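Local structure of endo-1,3-beta-glucanase, family GH16 (Zobellia galactanivorans, 4CRQ) at residues A[196-201]-A[225-230]; A[114-119]-A[161-166]; A[4-9]-A[75-80]. The protein is a laminarinase that probably hydrolyses internal beta-1,3-glucosidic linkages, this chain being the calcium-binding catalytic module of a longer modular enzyme. The protein carries 1 engineered substitution. All coordinates share one frame; numbering follows the deposited sequence.

Interaction 1. Residues A[196-201]-A[225-230]; sequences FFILLN and DYVRVY. With CA (calcium ion), chain C.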
loop_
_atom_site.group_PDB
_atom_site.type_symbol
_atom_site.label_atom_id
_atom_site.label_comp_id
_atom_site.label_asym_id
_atom_site.label_seq_id
_atom_site.Cartn_x
_atom_site.Cartn_y
_atom_site.Cartn_z
ATOM N N PHE A 196 -9.982 -5.878 -7.258
ATOM C CA PHE A 196 -9.356 -5.113 -6.172
ATOM C C PHE A 196 -8.957 -3.721 -6.659
ATOM O O PHE A 196 -8.551 -3.576 -7.816
ATOM C CB PHE A 196 -8.065 -5.812 -5.648
ATOM C CG PHE A 196 -8.286 -7.014 -4.723
ATOM C CD1 PHE A 196 -9.083 -8.118 -5.082
ATOM C CD2 PHE A 196 -7.635 -7.040 -3.478
ATOM C CE1 PHE A 196 -9.242 -9.186 -4.195
ATOM C CE2 PHE A 196 -7.783 -8.099 -2.596
ATOM C CZ PHE A 196 -8.590 -9.182 -2.949
ATOM N N PHE A 197 -9.050 -2.701 -5.804
ATOM C CA PHE A 197 -8.571 -1.346 -6.131
ATOM C C PHE A 197 -7.202 -1.127 -5.439
ATOM O O PHE A 197 -6.820 -1.903 -4.536
ATOM C CB PHE A 197 -9.596 -0.255 -5.773
ATOM C CG PHE A 197 -9.987 -0.209 -4.306
ATOM C CD1 PHE A 197 -9.247 0.568 -3.374
ATOM C CD2 PHE A 197 -11.120 -0.925 -3.838
ATOM C CE1 PHE A 197 -9.620 0.626 -2.023
ATOM C CE2 PHE A 197 -11.490 -0.878 -2.476
ATOM C CZ PHE A 197 -10.737 -0.097 -1.575
ATOM N N ILE A 198 -6.468 -0.090 -5.844
ATOM C CA ILE A 198 -5.110 0.191 -5.345
ATOM C C ILE A 198 -5.098 1.343 -4.319
ATOM O O ILE A 198 -5.916 2.300 -4.464
ATOM C CB ILE A 198 -4.206 0.540 -6.549
ATOM C CG1 ILE A 198 -4.061 -0.687 -7.470
ATOM C CG2 ILE A 198 -2.794 1.007 -6.107
ATOM C CD1 ILE A 198 -3.448 -0.413 -8.848
ATOM N N LEU A 199 -4.182 1.266 -3.342
ATOM C CA LEU A 199 -3.972 2.331 -2.352
ATOM C C LEU A 199 -2.495 2.640 -2.214
ATOM O O LEU A 199 -1.630 1.751 -2.364
ATOM C CB LEU A 199 -4.496 1.917 -0.954
ATOM C CG LEU A 199 -5.974 1.480 -0.863
ATOM C CD1 LEU A 199 -6.104 -0.032 -0.941
ATOM C CD2 LEU A 199 -6.604 1.953 0.437
ATOM N N LEU A 200 -2.225 3.920 -1.930
ATOM C CA LEU A 200 -0.897 4.407 -1.543
ATOM C C LEU A 200 -1.072 5.269 -0.319
ATOM O O LEU A 200 -1.997 6.102 -0.261
ATOM C CB LEU A 200 -0.287 5.262 -2.671
ATOM C CG LEU A 200 0.236 4.504 -3.886
ATOM C CD1 LEU A 200 0.458 5.512 -4.999
ATOM C CD2 LEU A 200 1.518 3.717 -3.587
ATOM N N ASN A 201 -0.176 5.118 0.654
ATOM C CA ASN A 201 -0.228 5.992 1.846
ATOM C C ASN A 201 1.073 6.005 2.581
ATOM O O ASN A 201 1.957 5.145 2.339
ATOM C CB ASN A 201 -1.329 5.522 2.845
ATOM C CG ASN A 201 -0.956 4.197 3.544
ATOM O OD1 ASN A 201 -1.038 3.139 2.923
ATOM N ND2 ASN A 201 -0.526 4.252 4.815
ATOM N N ASP A 225 7.224 7.307 -8.584
ATOM C CA ASP A 225 7.458 7.718 -9.969
ATOM C C ASP A 225 6.242 7.320 -10.820
ATOM O O ASP A 225 5.804 8.105 -11.688
ATOM C CB ASP A 225 8.759 7.069 -10.450
ATOM C CG ASP A 225 9.187 7.503 -11.852
ATOM O OD1 ASP A 225 8.590 8.458 -12.468
ATOM O OD2 ASP A 225 10.152 6.868 -12.372
ATOM N N TYR A 226 5.691 6.131 -10.606
ATOM C CA TYR A 226 4.515 5.711 -11.375
ATOM C C TYR A 226 3.896 4.523 -10.729
ATOM O O TYR A 226 4.568 3.843 -9.922
ATOM C CB TYR A 226 4.881 5.359 -12.845
ATOM C CG TYR A 226 5.997 4.319 -13.019
ATOM C CD1 TYR A 226 5.783 2.934 -12.733
ATOM C CD2 TYR A 226 7.266 4.710 -13.500
ATOM C CE1 TYR A 226 6.795 1.977 -12.925
ATOM C CE2 TYR A 226 8.292 3.759 -13.689
ATOM C CZ TYR A 226 8.050 2.400 -13.402
ATOM O OH TYR A 226 9.028 1.456 -13.604
ATOM N N VAL A 227 2.640 4.256 -11.040
ATOM C CA VAL A 227 1.995 2.969 -10.725
ATOM C C VAL A 227 1.575 2.410 -12.098
ATOM O O VAL A 227 1.004 3.165 -12.917
ATOM C CB VAL A 227 0.749 3.103 -9.822
ATOM C CG1 VAL A 227 0.108 1.717 -9.576
ATOM C CG2 VAL A 227 1.092 3.802 -8.489
ATOM N N ARG A 228 1.849 1.125 -12.368
ATOM C CA ARG A 228 1.468 0.500 -13.641
ATOM C C ARG A 228 0.835 -0.843 -13.389
ATOM O O ARG A 228 1.253 -1.578 -12.451
ATOM C CB ARG A 228 2.676 0.344 -14.589
ATOM C CG ARG A 228 3.262 1.653 -15.075
ATOM C CD ARG A 228 4.567 1.440 -15.822
ATOM N NE ARG A 228 5.157 2.726 -16.207
ATOM C CZ ARG A 228 6.393 2.902 -16.670
ATOM N NH1 ARG A 228 7.231 1.865 -16.838
ATOM N NH2 ARG A 228 6.786 4.138 -16.981
ATOM N N VAL A 229 -0.162 -1.169 -14.223
ATOM C CA VAL A 229 -0.828 -2.474 -14.152
ATOM C C VAL A 229 -0.785 -3.096 -15.527
ATOM O O VAL A 229 -1.219 -2.459 -16.502
ATOM C CB VAL A 229 -2.297 -2.399 -13.659
ATOM C CG1 VAL A 229 -2.975 -3.780 -13.701
ATOM C CG2 VAL A 229 -2.345 -1.803 -12.243
ATOM N N TYR A 230 -0.253 -4.311 -15.610
ATOM C CA TYR A 230 -0.241 -5.107 -16.807
ATOM C C TYR A 230 -1.134 -6.326 -16.618
ATOM O O TYR A 230 -1.228 -6.857 -15.503
ATOM C CB TYR A 230 1.169 -5.645 -17.084
ATOM C CG TYR A 230 2.219 -4.597 -17.360
ATOM C CD1 TYR A 230 2.892 -3.943 -16.283
ATOM C CD2 TYR A 230 2.548 -4.224 -18.696
ATOM C CE1 TYR A 230 3.857 -2.974 -16.533
ATOM C CE2 TYR A 230 3.523 -3.250 -18.955
ATOM C CZ TYR A 230 4.177 -2.627 -17.871
ATOM O OH TYR A 230 5.127 -1.663 -18.131
HETATM CA CA CA C . 6.738 9.688 -13.269
HETATM O O HOH W 1 6.408 11.441 -15.133
HETATM O O HOH W 2 6.894 8.058 -14.931
HETATM O O HOH W 3 8.826 10.715 -14.273
#

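Interaction 2. Residues A[114-119]-A[161-166]; sequences GEIDIM and VEWDAN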
loop_
_atom_site.group_PDB
_atom_site.type_symbol
_atom_site.label_atom_id
_atom_site.label_comp_id
_atom_site.label_asym_id
_atom_site.label_seq_id
_atom_site.Cartn_x
_atom_site.Cartn_y
_atom_site.Cartn_z
ATOM N N GLY A 114 -10.492 -9.144 1.425
ATOM C CA GLY A 114 -9.131 -9.500 1.016
ATOM C C GLY A 114 -8.279 -8.245 0.896
ATOM O O GLY A 114 -8.764 -7.149 0.567
ATOM N N GLU A 115 -6.994 -8.412 1.170
ATOM C CA GLU A 115 -6.025 -7.345 1.080
ATOM C C GLU A 115 -4.719 -7.902 0.559
ATOM O O GLU A 115 -4.247 -8.930 1.039
ATOM C CB GLU A 115 -5.807 -6.730 2.462
ATOM C CG GLU A 115 -4.764 -5.596 2.526
ATOM C CD GLU A 115 -4.510 -5.062 3.938
ATOM O OE1 GLU A 115 -5.366 -5.213 4.837
ATOM O OE2 GLU A 115 -3.443 -4.465 4.190
ATOM N N ILE A 116 -4.121 -7.208 -0.404
ATOM C CA ILE A 116 -2.802 -7.573 -0.934
ATOM C C ILE A 116 -1.881 -6.402 -0.627
ATOM O O ILE A 116 -2.044 -5.324 -1.202
ATOM C CB ILE A 116 -2.791 -7.863 -2.463
ATOM C CG1 ILE A 116 -3.864 -8.911 -2.853
ATOM C CG2 ILE A 116 -1.366 -8.297 -2.921
ATOM C CD1 ILE A 116 -4.024 -9.102 -4.360
ATOM N N ASP A 117 -0.936 -6.610 0.291
ATOM C CA ASP A 117 0.085 -5.606 0.590
ATOM C C ASP A 117 1.278 -5.888 -0.321
ATOM O O ASP A 117 1.998 -6.866 -0.114
ATOM C CB ASP A 117 0.485 -5.640 2.076
ATOM C CG ASP A 117 -0.701 -5.414 3.001
ATOM O OD1 ASP A 117 -1.547 -4.552 2.691
ATOM O OD2 ASP A 117 -0.805 -6.081 4.048
ATOM N N ILE A 118 1.467 -5.029 -1.334
ATOM C CA ILE A 118 2.539 -5.218 -2.326
ATOM C C ILE A 118 3.880 -4.831 -1.696
ATOM O O ILE A 118 4.880 -5.556 -1.816
ATOM C CB ILE A 118 2.241 -4.431 -3.622
ATOM C CG1 ILE A 118 0.884 -4.899 -4.166
ATOM C CG2 ILE A 118 3.390 -4.608 -4.622
ATOM C CD1 ILE A 118 0.415 -4.082 -5.342
ATOM N N MET A 119 3.892 -3.679 -1.024
ATOM C CA MET A 119 5.063 -3.233 -0.294
ATOM C C MET A 119 4.589 -2.558 0.987
ATOM O O MET A 119 3.675 -1.731 0.932
ATOM C CB MET A 119 5.886 -2.237 -1.145
ATOM C CG MET A 119 7.145 -1.659 -0.451
ATOM S SD MET A 119 6.862 -0.406 0.834
ATOM C CE MET A 119 6.101 0.936 -0.099
ATOM N N VAL A 161 3.575 -7.238 -7.518
ATOM C CA VAL A 161 3.021 -8.562 -7.330
ATOM C C VAL A 161 2.571 -9.076 -8.670
ATOM O O VAL A 161 2.090 -8.276 -9.484
ATOM C CB VAL A 161 1.818 -8.631 -6.341
ATOM C CG1 VAL A 161 2.296 -8.425 -4.922
ATOM C CG2 VAL A 161 0.667 -7.682 -6.756
ATOM N N GLU A 162 2.729 -10.374 -8.907
ATOM C CA GLU A 162 2.078 -11.040 -10.049
ATOM C C GLU A 162 0.961 -11.887 -9.448
ATOM O O GLU A 162 1.217 -12.776 -8.624
ATOM C CB GLU A 162 3.030 -11.905 -10.851
ATOM C CG GLU A 162 3.980 -11.112 -11.716
ATOM C CD GLU A 162 5.007 -11.967 -12.439
ATOM O OE1 GLU A 162 5.060 -13.211 -12.265
ATOM O OE2 GLU A 162 5.788 -11.369 -13.194
ATOM N N TRP A 163 -0.270 -11.594 -9.864
ATOM C CA TRP A 163 -1.463 -12.214 -9.333
ATOM C C TRP A 163 -2.244 -12.879 -10.427
ATOM O O TRP A 163 -2.637 -12.204 -11.350
ATOM C CB TRP A 163 -2.240 -11.097 -8.643
ATOM C CG TRP A 163 -3.669 -11.338 -8.227
ATOM C CD1 TRP A 163 -4.264 -12.528 -7.779
ATOM C CD2 TRP A 163 -4.719 -10.338 -8.179
ATOM N NE1 TRP A 163 -5.589 -12.329 -7.477
ATOM C CE2 TRP A 163 -5.931 -11.027 -7.698
ATOM C CE3 TRP A 163 -4.785 -8.969 -8.482
ATOM C CZ2 TRP A 163 -7.144 -10.359 -7.537
ATOM C CZ3 TRP A 163 -6.017 -8.308 -8.319
ATOM C CH2 TRP A 163 -7.171 -8.994 -7.856
ATOM N N ASP A 164 -2.446 -14.195 -10.343
ATOM C CA ASP A 164 -3.294 -14.912 -11.312
ATOM C C ASP A 164 -4.345 -15.720 -10.532
ATOM O O ASP A 164 -4.448 -15.601 -9.295
ATOM C CB ASP A 164 -2.448 -15.780 -12.259
ATOM C CG ASP A 164 -1.660 -16.858 -11.554
ATOM O OD1 ASP A 164 -2.022 -17.360 -10.470
ATOM O OD2 ASP A 164 -0.631 -17.184 -12.153
ATOM N N ALA A 165 -5.115 -16.545 -11.237
ATOM C CA ALA A 165 -6.145 -17.362 -10.589
ATOM C C ALA A 165 -5.584 -18.356 -9.543
ATOM O O ALA A 165 -6.300 -18.770 -8.631
ATOM C CB ALA A 165 -6.962 -18.095 -11.645
ATOM N N ASN A 166 -4.308 -18.717 -9.672
ATOM C CA ASN A 166 -3.686 -19.757 -8.822
ATOM C C ASN A 166 -2.713 -19.300 -7.744
ATOM O O ASN A 166 -2.486 -20.036 -6.772
ATOM C CB ASN A 166 -2.964 -20.776 -9.717
ATOM C CG ASN A 166 -3.919 -21.547 -10.597
ATOM O OD1 ASN A 166 -4.989 -21.968 -10.154
ATOM N ND2 ASN A 166 -3.541 -21.735 -11.852
#

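Interaction 3. Residues A[4-9]-A[75-80]; sequences NLVWQD and KSFKYG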
loop_
_atom_site.group_PDB
_atom_site.type_symbol
_atom_site.label_atom_id
_atom_site.label_comp_id
_atom_site.label_asym_id
_atom_site.label_seq_id
_atom_site.Cartn_x
_atom_site.Cartn_y
_atom_site.Cartn_z
ATOM N N ASN A 4 0.428 -7.045 -21.030
ATOM C CA ASN A 4 0.183 -5.793 -21.770
ATOM C C ASN A 4 -0.274 -4.717 -20.816
ATOM O O ASN A 4 -1.046 -5.013 -19.890
ATOM C CB ASN A 4 -0.870 -5.983 -22.864
ATOM C CG ASN A 4 -0.424 -6.947 -23.951
ATOM O OD1 ASN A 4 -1.111 -7.926 -24.234
ATOM N ND2 ASN A 4 0.732 -6.681 -24.565
ATOM N N LEU A 5 0.182 -3.479 -21.029
ATOM C CA LEU A 5 -0.175 -2.384 -20.114
ATOM C C LEU A 5 -1.674 -2.081 -20.227
ATOM O O LEU A 5 -2.144 -1.798 -21.344
ATOM C CB LEU A 5 0.666 -1.144 -20.394
ATOM C CG LEU A 5 0.580 0.006 -19.391
ATOM C CD1 LEU A 5 1.120 -0.373 -17.996
ATOM C CD2 LEU A 5 1.318 1.193 -19.983
ATOM N N VAL A 6 -2.406 -2.141 -19.111
ATOM C CA VAL A 6 -3.857 -1.822 -19.109
ATOM C C VAL A 6 -4.176 -0.500 -18.377
ATOM O O VAL A 6 -5.206 0.125 -18.651
ATOM C CB VAL A 6 -4.759 -3.009 -18.592
ATOM C CG1 VAL A 6 -4.676 -4.209 -19.539
ATOM C CG2 VAL A 6 -4.415 -3.448 -17.170
ATOM N N TRP A 7 -3.308 -0.067 -17.459
ATOM C CA TRP A 7 -3.528 1.179 -16.739
ATOM C C TRP A 7 -2.225 1.685 -16.191
ATOM O O TRP A 7 -1.325 0.895 -15.826
ATOM C CB TRP A 7 -4.537 0.972 -15.584
ATOM C CG TRP A 7 -4.784 2.236 -14.816
ATOM C CD1 TRP A 7 -5.555 3.347 -15.187
ATOM C CD2 TRP A 7 -4.212 2.581 -13.508
ATOM N NE1 TRP A 7 -5.504 4.326 -14.219
ATOM C CE2 TRP A 7 -4.717 3.924 -13.171
ATOM C CE3 TRP A 7 -3.350 1.921 -12.590
ATOM C CZ2 TRP A 7 -4.369 4.571 -11.957
ATOM C CZ3 TRP A 7 -3.010 2.586 -11.379
ATOM C CH2 TRP A 7 -3.510 3.867 -11.067
ATOM N N GLN A 8 -2.113 3.009 -16.087
ATOM C CA GLN A 8 -0.951 3.632 -15.464
ATOM C C GLN A 8 -1.277 5.000 -14.936
ATOM O O GLN A 8 -2.215 5.647 -15.419
ATOM C CB GLN A 8 0.215 3.772 -16.468
ATOM C CG GLN A 8 -0.145 4.719 -17.634
ATOM C CD GLN A 8 0.707 4.652 -18.876
ATOM O OE1 GLN A 8 0.146 4.603 -19.974
ATOM N NE2 GLN A 8 2.028 4.654 -18.740
ATOM N N ASP A 9 -0.473 5.437 -13.972
ATOM C CA ASP A 9 -0.445 6.839 -13.597
ATOM C C ASP A 9 1.047 7.148 -13.516
ATOM O O ASP A 9 1.736 6.614 -12.637
ATOM C CB ASP A 9 -1.160 7.191 -12.274
ATOM C CG ASP A 9 -1.396 8.705 -12.153
ATOM O OD1 ASP A 9 -0.646 9.497 -12.803
ATOM O OD2 ASP A 9 -2.321 9.110 -11.435
ATOM N N LYS A 75 -10.916 2.658 -10.583
ATOM C CA LYS A 75 -10.098 1.700 -11.301
ATOM C C LYS A 75 -9.910 0.479 -10.443
ATOM O O LYS A 75 -9.486 0.608 -9.301
ATOM C CB LYS A 75 -8.771 2.380 -11.683
ATOM C CG LYS A 75 -7.988 1.769 -12.807
ATOM C CD LYS A 75 -8.664 1.650 -14.162
ATOM C CE LYS A 75 -9.098 2.931 -14.857
ATOM N NZ LYS A 75 -9.412 2.557 -16.280
ATOM N N SER A 76 -10.242 -0.697 -10.971
ATOM C CA SER A 76 -10.046 -1.931 -10.192
ATOM C C SER A 76 -9.705 -3.046 -11.176
ATOM O O SER A 76 -10.025 -2.961 -12.397
ATOM C CB SER A 76 -11.251 -2.276 -9.294
ATOM O OG SER A 76 -12.415 -2.410 -10.081
ATOM N N PHE A 77 -9.045 -4.069 -10.635
ATOM C CA PHE A 77 -8.423 -5.131 -11.429
ATOM C C PHE A 77 -8.671 -6.469 -10.844
ATOM O O PHE A 77 -8.607 -6.620 -9.620
ATOM C CB PHE A 77 -6.873 -4.891 -11.511
ATOM C CG PHE A 77 -6.531 -3.495 -11.946
ATOM C CD1 PHE A 77 -6.557 -3.131 -13.331
ATOM C CD2 PHE A 77 -6.253 -2.496 -10.979
ATOM C CE1 PHE A 77 -6.263 -1.824 -13.716
ATOM C CE2 PHE A 77 -5.971 -1.184 -11.375
ATOM C CZ PHE A 77 -5.984 -0.849 -12.738
ATOM N N LYS A 78 -8.931 -7.440 -11.721
ATOM C CA LYS A 78 -8.978 -8.852 -11.327
ATOM C C LYS A 78 -7.797 -9.510 -12.032
ATOM O O LYS A 78 -7.830 -9.714 -13.233
ATOM C CB LYS A 78 -10.309 -9.511 -11.675
ATOM C CG LYS A 78 -10.386 -10.983 -11.297
ATOM C CD LYS A 78 -11.760 -11.518 -11.674
ATOM C CE LYS A 78 -11.771 -13.023 -11.704
ATOM N NZ LYS A 78 -13.163 -13.541 -11.711
ATOM N N TYR A 79 -6.749 -9.828 -11.259
ATOM C CA TYR A 79 -5.457 -10.393 -11.730
ATOM C C TYR A 79 -4.596 -9.309 -12.381
ATOM O O TYR A 79 -5.107 -8.276 -12.804
ATOM C CB TYR A 79 -5.593 -11.609 -12.677
ATOM C CG TYR A 79 -6.614 -12.623 -12.225
ATOM C CD1 TYR A 79 -6.630 -13.097 -10.887
ATOM C CD2 TYR A 79 -7.556 -13.129 -13.132
ATOM C CE1 TYR A 79 -7.574 -14.024 -10.471
ATOM C CE2 TYR A 79 -8.496 -14.061 -12.728
ATOM C CZ TYR A 79 -8.496 -14.502 -11.407
ATOM O OH TYR A 79 -9.437 -15.406 -11.070
ATOM N N GLY A 80 -3.293 -9.565 -12.433
ATOM C CA GLY A 80 -2.354 -8.728 -13.145
ATOM C C GLY A 80 -1.001 -8.632 -12.519
ATOM O O GLY A 80 -0.752 -9.226 -11.459
HETATM O O HOH W 4 -7.722 0.493 -17.778
#

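Interaction 1. Residues A[196-201]-A[225-230]
While Val-227 and Val-229 turn toward Ile-198 and Leu-200, the flat groups of 225-230 occupy the other side of their strand: the guanidinium of Arg-228 lies over one face of the Tyr-226 ring, with Arg-228 CZ 3.5 Å above the plane of Tyr-226. The same guanidinium forms a salt bridge with Glu-10. Across the contact every touch is aliphatic. Ile-198 CG1 is anti to the carbonyl carbon (chi1 -65°), and the chain it starts carries Ile-198 CD1 alongside Val-229, 3.8 Å from Val-229 CG2. The same methyl, Ile-198 CD1, lies 4.2 Å from Val-227 CG1. Leu-200 and Val-227 meet tip to tip, Leu-200 CD1 to Val-227 CG2 at 3.9 Å. The strand axes pass 10.4 Å apart at 165°, which is the face-to-face spacing of the two sheets of the family 16 jelly-roll sandwich; these methyls form part of its interior. Ile-82 of strand 80-87 packs against Ile-198 and Val-229. At the start of 225-230, Asp-225 binds calcium twice, through Asp-225 O and Asp-225 OD1, each 2.4 Å from the ion. Three waters and the backbone oxygens of Glu-10 and Gly-48 bring the ligands to seven.

Interaction 2. Residues A[114-119]-A[161-166]
Ile-118 and Val-161 meet at about a right angle, with Ile-118 CG1 3.8 Å from Val-161 CG2 and Ile-118 CG2 4.0 Å from Val-161 CG1. Both valine methyls are therefore engaged. Two residues earlier, Ile-116 CD1 sits over one face of Trp-163, 4.2 Å from the centroid of the six-membered ring of Trp-163 and 14° off its normal, a CH-pi contact. The Trp-163 ring reaches that place with CG anti to the backbone N (chi1 168°). Ile-116 CG2 also touches Val-161 CG1, at 4.2 Å. An alanine in place of Ile-118 is likely to open a gap against both methyls of Val-161 and leave that side chain less firmly packed. Segment 114-119 carries the Glu-Ile-Asp-Ile-Met part of the family 16 signature; Glu-115 probably corresponds to the family nucleophile, and Ile-116 faces 161-166 whereas Asp-117 points away. A classic beta bulge sets Ile-118 and Met-119 both opposite Phe-98. In the second shell, Trp-163 NE1 donates to Phe-192 O, and the rings of Phe-196 and Tyr-79 each meet the indole edge-to-face. Ile-82 touches Ile-118, Val-161 and Trp-163 alike.

Interaction 3. Residues A[4-9]-A[75-80]
This is a partly buried aromatic and aliphatic contact in which Trp-7, on strand 4-9, is gripped by Lys-75 and Phe-77 of the loop leading into strand 80-87. Lys-75 supplies the cover of one indole face: Lys-75 CG stands 3.7 Å from the centroid of the five-membered ring of Trp-7, almost on its normal, a CH-pi contact. The lysine chain is bent twice, at chi2 (59°) and chi3 (62°), which curls it past the CD1 rim of the indole; Lys-75 CE comes to 3.6 Å from Trp-7 CD1. The ammonium then ends beside the strand, where one water accepts from Lys-75 NZ at 3.1 Å and donates to Val-6 O at 2.7 Å. Phe-77 takes a different part of the tryptophan. Its ring edge faces the root of that side chain, Phe-77 CZ lying 3.7 Å from Trp-7 CB, and the ring planes of Phe-77 and Trp-7 are inclined at 45°, an oblique pairing. Val-6 adds a looser touch, Val-6 CG2 to Phe-77 CE1 at 4.2 Å. In the jelly-roll sandwich of family 16, strand 4-9 pairs with 220-231, whereas Phe-77 bonds through its backbone to Phe-196 of the facing sheet; the loop thus passes from one sheet to the other, and Trp-7 and Phe-77 reach inward to Ile-198. A classic beta bulge puts both Val-6 and Trp-7 opposite Val-229, consistent with these consecutive residues both touching Phe-77. The indole is fixed at its polar end as well, since Trp-7 NE1 donates to Asp-18 OD2, whose residue Lys-75 also touches.

In the fold
The centres of interactions 1 and 3 are 8 Å apart, and two probable backbone hydrogen bonds join them, Val-229 N to Trp-7 O at 2.9 Å and Phe-196 N to Phe-77 O at 2.8 Å. Loop 75-80 also reaches interaction 2, Trp-163 N lying 2.9 Å from Gly-80 O. Interactions 1 and 2, about 12 Å apart, meet at Phe-196, whose CE2 is 3.4 Å from Gly-114 O. Calcium is bound at the edge of interaction 1, about 12 Å from the side chain of Trp-7. Strand 115-117 turns Ile-116 into interaction 2 and Glu-115 and Asp-117 to the other, probably catalytic side; the engineered serine after Met-119 replaces the probable acid/base glutamate.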